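Local coordinates for hydrogenase-specific maturation endopeptidase (Thermococcus kodakarensis, PDB 5IJA), which probably acts as an endopeptidase that helps mature and activate [NiFe] hydrogenase, at residues 51-56 against 108-113. Residues are numbered along the deposited sequence; the frame is centred on the assembly and turned at random.
Sequences ERIVII and KRAEIH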
loop_
_atom_site.group_PDB
_atom_site.type_symbol
_atom_site.label_atom_id
_atom_site.label_comp_id
_atom_site.label_asym_id
_atom_site.label_seq_id
_atom_site.Cartn_x
_atom_site.Cartn_y
_atom_site.Cartn_z
ATOM N N GLU A 51 -3.275 11.555 10.633
ATOM C CA GLU A 51 -1.944 11.622 11.221
ATOM C C GLU A 51 -1.122 10.372 10.939
ATOM O O GLU A 51 0.079 10.354 11.195
ATOM C CB GLU A 51 -2.037 11.842 12.739
ATOM C CG GLU A 51 -2.784 13.122 13.154
ATOM C CD GLU A 51 -4.221 12.866 13.607
ATOM O OE1 GLU A 51 -4.904 11.992 13.024
ATOM O OE2 GLU A 51 -4.665 13.537 14.564
ATOM N N ARG A 52 -1.790 9.325 10.454
ATOM C CA ARG A 52 -1.139 8.077 10.088
ATOM C C ARG A 52 -1.622 7.674 8.707
ATOM O O ARG A 52 -2.821 7.750 8.423
ATOM C CB ARG A 52 -1.437 6.973 11.096
ATOM C CG ARG A 52 -0.693 5.658 10.830
ATOM C CD ARG A 52 -0.935 4.672 11.976
ATOM N NE ARG A 52 -0.399 5.211 13.230
ATOM C CZ ARG A 52 -0.769 4.813 14.446
ATOM N NH1 ARG A 52 -1.688 3.870 14.592
ATOM N NH2 ARG A 52 -0.228 5.369 15.521
ATOM N N ILE A 53 -0.680 7.311 7.845
ATOM C CA ILE A 53 -0.995 6.820 6.491
ATOM C C ILE A 53 -0.482 5.395 6.333
ATOM O O ILE A 53 0.698 5.131 6.558
ATOM C CB ILE A 53 -0.338 7.683 5.408
ATOM C CG1 ILE A 53 -0.717 9.162 5.557
ATOM C CG2 ILE A 53 -0.692 7.180 4.019
ATOM C CD1 ILE A 53 -2.171 9.440 5.411
ATOM N N VAL A 54 -1.341 4.478 5.909
ATOM C CA VAL A 54 -0.928 3.099 5.737
ATOM C C VAL A 54 -1.020 2.733 4.261
ATOM O O VAL A 54 -2.116 2.643 3.718
ATOM C CB VAL A 54 -1.809 2.165 6.541
ATOM C CG1 VAL A 54 -1.451 0.734 6.231
ATOM C CG2 VAL A 54 -1.668 2.481 8.033
ATOM N N ILE A 55 0.127 2.534 3.623
ATOM C CA ILE A 55 0.181 2.214 2.191
ATOM C C ILE A 55 0.219 0.708 2.017
ATOM O O ILE A 55 0.996 0.035 2.678
ATOM C CB ILE A 55 1.407 2.874 1.548
ATOM C CG1 ILE A 55 1.256 4.384 1.623
ATOM C CG2 ILE A 55 1.589 2.446 0.093
ATOM C CD1 ILE A 55 2.558 5.100 1.423
ATOM N N ILE A 56 -0.628 0.171 1.166
ATOM C CA ILE A 56 -0.648 -1.249 0.907
ATOM C C ILE A 56 -0.425 -1.485 -0.571
ATOM O O ILE A 56 -1.098 -0.939 -1.379
ATOM C CB ILE A 56 -1.958 -1.925 1.340
ATOM C CG1 ILE A 56 -2.355 -1.539 2.748
ATOM C CG2 ILE A 56 -1.816 -3.422 1.284
ATOM C CD1 ILE A 56 -3.527 -2.298 3.286
ATOM N N LYS A 108 3.068 16.031 5.452
ATOM C CA LYS A 108 4.525 15.941 5.570
ATOM C C LYS A 108 4.932 15.300 6.896
ATOM O O LYS A 108 5.864 14.497 6.929
ATOM C CB LYS A 108 5.156 17.326 5.432
ATOM C CG LYS A 108 6.692 17.305 5.408
ATOM C CD LYS A 108 7.238 18.420 4.555
ATOM C CE LYS A 108 8.011 19.416 5.387
ATOM N NZ LYS A 108 8.871 20.274 4.519
ATOM N N ARG A 109 4.226 15.641 7.975
ATOM C CA ARG A 109 4.572 15.152 9.316
ATOM C C ARG A 109 3.864 13.843 9.690
ATOM O O ARG A 109 4.110 13.278 10.760
ATOM C CB ARG A 109 4.249 16.225 10.364
ATOM N N ALA A 110 2.988 13.356 8.814
ATOM C CA ALA A 110 2.205 12.163 9.122
ATOM C C ALA A 110 3.084 10.926 9.250
ATOM O O ALA A 110 4.130 10.830 8.614
ATOM C CB ALA A 110 1.133 11.932 8.035
ATOM N N GLU A 111 2.632 9.977 10.065
ATOM C CA GLU A 111 3.338 8.716 10.257
ATOM C C GLU A 111 3.049 7.788 9.083
ATOM O O GLU A 111 1.896 7.452 8.846
ATOM C CB GLU A 111 2.903 8.068 11.567
ATOM C CG GLU A 111 3.647 6.808 11.943
ATOM C CD GLU A 111 3.131 6.238 13.251
ATOM O OE1 GLU A 111 2.509 6.999 14.026
ATOM O OE2 GLU A 111 3.327 5.032 13.498
ATOM N N ILE A 112 4.082 7.383 8.352
ATOM C CA ILE A 112 3.866 6.566 7.162
ATOM C C ILE A 112 4.239 5.109 7.394
ATOM O O ILE A 112 5.315 4.812 7.896
ATOM C CB ILE A 112 4.680 7.069 5.960
ATOM C CG1 ILE A 112 4.557 8.587 5.808
ATOM C CG2 ILE A 112 4.244 6.324 4.680
ATOM C CD1 ILE A 112 3.152 9.083 5.548
ATOM N N HIS A 113 3.345 4.211 6.990
ATOM C CA HIS A 113 3.548 2.773 7.074
ATOM C C HIS A 113 3.398 2.155 5.700
ATOM O O HIS A 113 2.571 2.609 4.902
ATOM C CB HIS A 113 2.523 2.142 8.031
ATOM C CG HIS A 113 2.770 2.452 9.470
ATOM N ND1 HIS A 113 3.401 1.570 10.318
ATOM C CD2 HIS A 113 2.478 3.545 10.213
ATOM C CE1 HIS A 113 3.494 2.107 11.520
ATOM N NE2 HIS A 113 2.931 3.299 11.488
#
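Glu51, just ahead of strand 52-59, accepts the N-H of Glu111 at its O and so opens the parallel pairing of strands 52-59 and 111-118, neighbours in the mixed sheet of the α/β fold of this protease family. The chain between them includes helix 88-103, which packs on the face carrying Ile55 and Ile112, and strand segments 52-56 and 111-113 run 15° from parallel. Arg52 and Glu111 run side by side on the other face, both with CG anti to the backbone N (chi1 -176° in Arg52). Glu111 OE1 lies at the guanidinium edge, near its plane, in a long salt bridge of 3.5 Å to Arg52 NE, with the carboxylate plane turned steeply against the guanidinium. Arg52 NH1 bonds to Leu146 O, tying the guanidinium to helix 130-146, while Arg52 CG passes 3.9 Å from His113 CD2. Ile53 grips strand 111-113 from both backbone atoms: its N donates to Glu111 O and its O accepts from His113 N, each 2.8 Å and nearly in line with the carbonyl. On the face opposite Arg52, the Ile53 side chain lies alongside that of Ile112, whose CD1 is 3.8 Å from Ile53 CB; Ile53 CG1 also approaches Ala110 CB. Val54 returns to the Arg52 face, beside His113, with CG2 at 4.2 Å from His113 CB; its backbone turns instead to Leu4 and Leu6 of strand 3-8. Ile55 N donates to His113 O, and the pairing runs on to Ile115; Ile55 CD1 reaches across to Ile112 CG2. The histidine ring is held at both nitrogens: ND1 is hydrogen-bonded with His71 NE2 of the antiparallel edge strand 69-73, while His113 NE2 donates to Glu111 OE2 at 2.7 Å, in the ring plane but from above the carboxylate plane, 38° out of it.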